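Local coordinates for protein glutathione S-transferase omega-like 2 (Saccharomyces cerevisiae, PDB 5LKB) that uses glutathione as a one-cysteine thiol transferase, reducing dehydroascorbate and dimethylarsinic acid and reacting with glutathionyl-(hydro)quinones, at residues Q303-C307 with R352-L356; K343-T347 with T359-P363. All coordinates share one frame; numbering follows the deposited sequence.

Contact 1: Q303-C307 with R352-L356; sequences QHFKC and RINPL
I353 lays its CG2 methyl over one face of the H304 imidazole, 3.9 Å from the ring centroid and 28° off the ring normal, which meets the geometry of a CH-pi contact. The nearest ring atom is CE1, with I353 CG2 to H304 CE1 at 3.6 Å. With H304 CG anti to the backbone N (chi1 -179°), the imidazole stands beside its own carbonyl, and the same methyl touches both: H304 O to I353 CG2 is 3.2 Å, a tight approach. The other branch of the isoleucine runs on to the neighbouring phenyl, where I353 CD1 meets the rim near the ring plane, 3.9 Å from F305 CE1. Here the last residues of the 285-304 region, in the helical C-terminal domain of the GST fold, pack against the irregular chain after helix 339-349. The polar links between the two are carried by water. Water 1 lies in the plane of the imidazole, 2.8 Å from H304 ND1; it donates to Q303 OE1 and accepts from N354 ND2, which also bonds to I358 O. Water 2 lies 2.8 Å from K306 NZ, its donor, and donates in turn to I353 O; the lysine chain turns at its last torsion (chi4 55°) to bring NZ there. H304 has its second nitrogen tied to H350 through NE2-ND1, so both ring nitrogens have partners and the rotation of the ring is fixed. A leucine in its place would probably leave water 1 and H350 ND1 without their imidazole partners and deprive I353 CG2 of the aromatic face it rests on. Beyond F305, the rings of Y224, F228, Y301 and Y346 gather around the phenyl.

Contact 2: K343-T347 with T359-P363; sequences KLHYT and TPLGP
K343 opens the contact by reaching from helix 339-349, part of the helical C-terminal domain of the GST fold, to the irregular C-terminal segment 359-363. Its chain bends at its last two torsions, bringing the ammonium to two backbone carbonyls: K343 NZ donates to P360 O at 3.1 Å and, weakly, to G362 O at 3.0 Å. In the first bond NZ sits 35° off the plane of the P360 carbonyl. Water 3 accepts from the same NZ and donates to P363 O, so the one buried amine gathers three tail carbonyls, two directly and one through water. Between these carbonyls, L361 N is hydrogen-bonded to Y235 OH of the second subunit. Nearer the helix, K343 CB packs on T359 CG2. L344 follows, its CD2 branch lying 3.8 Å from T359 OG1. One turn after K343, T347 holds OG1 between its backbone N and carbonyl carbon (chi1 63°), where the hydroxyl donates to K343 O; T347 N reaches that oxygen from the other face of the carbonyl plane. At the end of the segment, T347 CG2 packs end-on against P360 CD at 3.7 Å, while T359 OG1 donates its proton to T347 OG1 across 2.8 Å.

Overall arrangement
The segments of the two contacts alternate along the chain, and the contact centres lie 10 Å apart on the same side of the chain's centre. Helix 339-349, which supplies 343-347 to contact 2, also touches contact 1: H304 CE1 comes within 3.1 Å of Y346 O, F305 CZ packs 3.6 Å from Y346 CE2, and N354 CB lies 3.7 Å from T347 O. Q303 OE1 packs against P360 CG at 3.6 Å. Both contacts reach the second subunit of the homodimer and lie near the glutathione site: the F305 side chain of contact 1 is about 7 Å from that of R15, and the L344 side chain of contact 2 about 10 Å from that of W79, both glutathione-binding residues.

Contact 1: Q303-C307 with R352-L356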
loop_
_atom_site.group_PDB
_atom_site.type_symbol
_atom_site.label_atom_id
_atom_site.label_comp_id
_atom_site.label_asym_id
_atom_site.label_seq_id
_atom_site.Cartn_x
_atom_site.Cartn_y
_atom_site.Cartn_z
ATOM N N GLN A 303 1.274 3.252 1.096
ATOM C CA GLN A 303 0.008 2.699 1.564
ATOM C C GLN A 303 -0.972 3.755 2.007
ATOM O O GLN A 303 -2.179 3.669 1.721
ATOM C CB GLN A 303 0.249 1.710 2.696
ATOM C CG GLN A 303 -0.908 0.884 3.160
ATOM C CD GLN A 303 -1.921 1.601 4.005
ATOM O OE1 GLN A 303 -1.592 2.484 4.793
ATOM N NE2 GLN A 303 -3.182 1.228 3.852
ATOM N N HIS A 304 -0.497 4.701 2.786
ATOM C CA HIS A 304 -1.347 5.571 3.549
ATOM C C HIS A 304 -1.815 6.739 2.707
ATOM O O HIS A 304 -3.002 7.159 2.815
ATOM C CB HIS A 304 -0.581 6.099 4.755
ATOM C CG HIS A 304 -1.377 7.001 5.642
ATOM N ND1 HIS A 304 -2.381 6.558 6.492
ATOM C CD2 HIS A 304 -1.250 8.338 5.846
ATOM C CE1 HIS A 304 -2.870 7.615 7.138
ATOM N NE2 HIS A 304 -2.213 8.698 6.743
ATOM N N PHE A 305 -0.932 7.328 1.918
ATOM C CA PHE A 305 -1.307 8.399 0.999
ATOM C C PHE A 305 -1.566 7.886 -0.425
ATOM O O PHE A 305 -1.810 8.668 -1.344
ATOM C CB PHE A 305 -0.241 9.516 0.960
ATOM C CG PHE A 305 -0.258 10.468 2.155
ATOM C CD1 PHE A 305 -1.285 10.457 3.131
ATOM C CD2 PHE A 305 0.724 11.456 2.280
ATOM C CE1 PHE A 305 -1.348 11.386 4.205
ATOM C CE2 PHE A 305 0.653 12.395 3.302
ATOM C CZ PHE A 305 -0.369 12.341 4.299
ATOM N N LYS A 306 -1.583 6.575 -0.629
ATOM C CA LYS A 306 -1.951 5.972 -1.900
ATOM C C LYS A 306 -1.040 6.389 -3.029
ATOM O O LYS A 306 -1.420 6.363 -4.216
ATOM C CB LYS A 306 -3.448 6.157 -2.245
ATOM C CG LYS A 306 -4.394 5.779 -1.122
ATOM C CD LYS A 306 -5.847 6.071 -1.535
ATOM C CE LYS A 306 -6.809 5.592 -0.424
ATOM N NZ LYS A 306 -6.653 6.091 1.027
ATOM N N CYS A 307 0.244 6.646 -2.697
ATOM C CA CYS A 307 1.222 7.038 -3.683
ATOM C C CYS A 307 1.932 5.777 -4.121
ATOM O O CYS A 307 3.065 5.489 -3.761
ATOM C CB CYS A 307 2.198 7.969 -3.005
ATOM S SG CYS A 307 1.533 9.678 -2.759
ATOM N N ARG A 352 -9.792 10.079 8.541
ATOM C CA ARG A 352 -10.517 10.026 7.278
ATOM C C ARG A 352 -9.798 9.223 6.213
ATOM O O ARG A 352 -10.364 8.971 5.138
ATOM C CB ARG A 352 -10.824 11.419 6.761
ATOM C CG ARG A 352 -11.710 12.222 7.729
ATOM C CD ARG A 352 -12.486 13.317 6.975
ATOM N NE ARG A 352 -11.579 14.360 6.545
ATOM C CZ ARG A 352 -11.054 15.275 7.364
ATOM N NH1 ARG A 352 -11.360 15.260 8.657
ATOM N NH2 ARG A 352 -10.219 16.212 6.904
ATOM N N ILE A 353 -8.597 8.753 6.518
ATOM C CA ILE A 353 -7.857 7.819 5.682
ATOM C C ILE A 353 -7.873 6.417 6.275
ATOM O O ILE A 353 -8.101 5.432 5.569
ATOM C CB ILE A 353 -6.412 8.324 5.486
ATOM C CG1 ILE A 353 -6.364 9.604 4.660
ATOM C CG2 ILE A 353 -5.561 7.240 4.780
ATOM C CD1 ILE A 353 -5.020 10.282 4.723
ATOM N N ASN A 354 -7.599 6.305 7.557
ATOM C CA ASN A 354 -7.425 5.018 8.234
ATOM C C ASN A 354 -8.370 5.072 9.415
ATOM O O ASN A 354 -7.967 5.467 10.512
ATOM C CB ASN A 354 -5.960 4.829 8.641
ATOM C CG ASN A 354 -5.643 3.461 9.226
ATOM O OD1 ASN A 354 -6.437 2.863 9.974
ATOM N ND2 ASN A 354 -4.469 2.932 8.869
ATOM N N PRO A 355 -9.643 4.684 9.227
ATOM C CA PRO A 355 -10.643 4.982 10.267
ATOM C C PRO A 355 -10.445 4.226 11.547
ATOM O O PRO A 355 -10.767 4.751 12.625
ATOM C CB PRO A 355 -11.989 4.628 9.636
ATOM C CG PRO A 355 -11.765 4.439 8.221
ATOM C CD PRO A 355 -10.246 4.192 7.986
ATOM N N LEU A 356 -9.886 3.030 11.498
ATOM C CA LEU A 356 -9.682 2.245 12.698
ATOM C C LEU A 356 -8.303 2.436 13.310
ATOM O O LEU A 356 -8.003 1.858 14.355
ATOM C CB LEU A 356 -9.905 0.776 12.389
ATOM C CG LEU A 356 -11.228 0.456 11.725
ATOM C CD1 LEU A 356 -11.437 -1.047 11.716
ATOM C CD2 LEU A 356 -12.383 1.192 12.426
HETATM O O HOH W 1 -3.114 3.907 6.546
HETATM O O HOH W 2 -8.269 4.815 2.893
#

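Contact 2: K343-T347 with T359-P363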
loop_
_atom_site.group_PDB
_atom_site.type_symbol
_atom_site.label_atom_id
_atom_site.label_comp_id
_atom_site.label_asym_id
_atom_site.label_seq_id
_atom_site.Cartn_x
_atom_site.Cartn_y
_atom_site.Cartn_z
ATOM N N LYS A 343 5.495 6.142 11.265
ATOM C CA LYS A 343 4.363 5.291 10.928
ATOM C C LYS A 343 3.170 5.511 11.823
ATOM O O LYS A 343 2.002 5.519 11.338
ATOM C CB LYS A 343 4.784 3.805 10.951
ATOM C CG LYS A 343 5.740 3.459 9.795
ATOM C CD LYS A 343 6.351 2.065 9.928
ATOM C CE LYS A 343 5.354 0.943 9.804
ATOM N NZ LYS A 343 5.072 0.715 8.416
ATOM N N LEU A 344 3.419 5.639 13.125
ATOM C CA LEU A 344 2.319 5.858 14.058
ATOM C C LEU A 344 1.624 7.186 13.810
ATOM O O LEU A 344 0.399 7.262 13.779
ATOM C CB LEU A 344 2.819 5.767 15.507
ATOM C CG LEU A 344 3.225 4.381 16.015
ATOM C CD1 LEU A 344 3.987 4.562 17.315
ATOM C CD2 LEU A 344 1.933 3.552 16.209
ATOM N N HIS A 345 2.390 8.262 13.603
ATOM C CA HIS A 345 1.732 9.561 13.412
ATOM C C HIS A 345 0.679 9.495 12.319
ATOM O O HIS A 345 -0.490 9.875 12.514
ATOM C CB HIS A 345 2.740 10.656 13.055
ATOM C CG HIS A 345 2.066 11.871 12.536
ATOM N ND1 HIS A 345 1.246 12.622 13.343
ATOM C CD2 HIS A 345 1.979 12.401 11.287
ATOM C CE1 HIS A 345 0.659 13.555 12.608
ATOM N NE2 HIS A 345 1.091 13.450 11.360
ATOM N N TYR A 346 1.101 9.091 11.117
ATOM C CA TYR A 346 0.215 9.211 9.988
ATOM C C TYR A 346 -0.969 8.273 10.135
ATOM O O TYR A 346 -2.111 8.672 9.938
ATOM C CB TYR A 346 0.980 8.910 8.709
ATOM C CG TYR A 346 1.908 10.051 8.205
ATOM C CD1 TYR A 346 3.228 10.149 8.631
ATOM C CD2 TYR A 346 1.465 10.955 7.254
ATOM C CE1 TYR A 346 4.040 11.114 8.143
ATOM C CE2 TYR A 346 2.270 11.964 6.774
ATOM C CZ TYR A 346 3.554 12.048 7.230
ATOM O OH TYR A 346 4.454 12.969 6.756
ATOM N N THR A 347 -0.697 7.008 10.470
ATOM C CA THR A 347 -1.761 6.017 10.462
ATOM C C THR A 347 -2.732 6.175 11.631
ATOM O O THR A 347 -3.902 5.789 11.522
ATOM C CB THR A 347 -1.193 4.611 10.459
ATOM O OG1 THR A 347 -0.450 4.391 11.649
ATOM C CG2 THR A 347 -0.369 4.347 9.192
ATOM N N THR A 359 -2.014 0.411 12.200
ATOM C CA THR A 359 -0.771 0.740 11.528
ATOM C C THR A 359 -0.278 -0.496 10.755
ATOM O O THR A 359 -0.015 -1.542 11.377
ATOM C CB THR A 359 0.287 1.160 12.563
ATOM O OG1 THR A 359 -0.276 2.216 13.379
ATOM C CG2 THR A 359 1.583 1.598 11.903
ATOM N N PRO A 360 -0.110 -0.415 9.438
ATOM C CA PRO A 360 0.450 -1.539 8.708
ATOM C C PRO A 360 1.836 -1.880 9.185
ATOM O O PRO A 360 2.655 -0.995 9.475
ATOM C CB PRO A 360 0.468 -1.042 7.252
ATOM C CG PRO A 360 -0.647 -0.085 7.187
ATOM C CD PRO A 360 -0.453 0.668 8.509
ATOM N N LEU A 361 2.145 -3.185 9.232
ATOM C CA LEU A 361 3.457 -3.630 9.692
ATOM C C LEU A 361 4.494 -3.514 8.601
ATOM O O LEU A 361 5.695 -3.420 8.905
ATOM C CB LEU A 361 3.424 -5.081 10.187
ATOM C CG LEU A 361 2.870 -5.298 11.564
ATOM C CD1 LEU A 361 2.917 -6.749 11.873
ATOM C CD2 LEU A 361 3.674 -4.470 12.629
ATOM N N GLY A 362 4.085 -3.515 7.355
ATOM C CA GLY A 362 5.006 -3.402 6.267
ATOM C C GLY A 362 5.082 -1.984 5.741
ATOM O O GLY A 362 4.333 -1.111 6.200
ATOM N N PRO A 363 5.932 -1.743 4.753
ATOM C CA PRO A 363 6.896 -2.721 4.223
ATOM C C PRO A 363 7.988 -3.066 5.206
ATOM O O PRO A 363 8.328 -2.258 6.099
ATOM C CB PRO A 363 7.547 -1.996 3.054
ATOM C CG PRO A 363 7.428 -0.497 3.433
ATOM C CD PRO A 363 6.087 -0.410 4.127
HETATM O O HOH W 3 7.564 0.248 7.078
#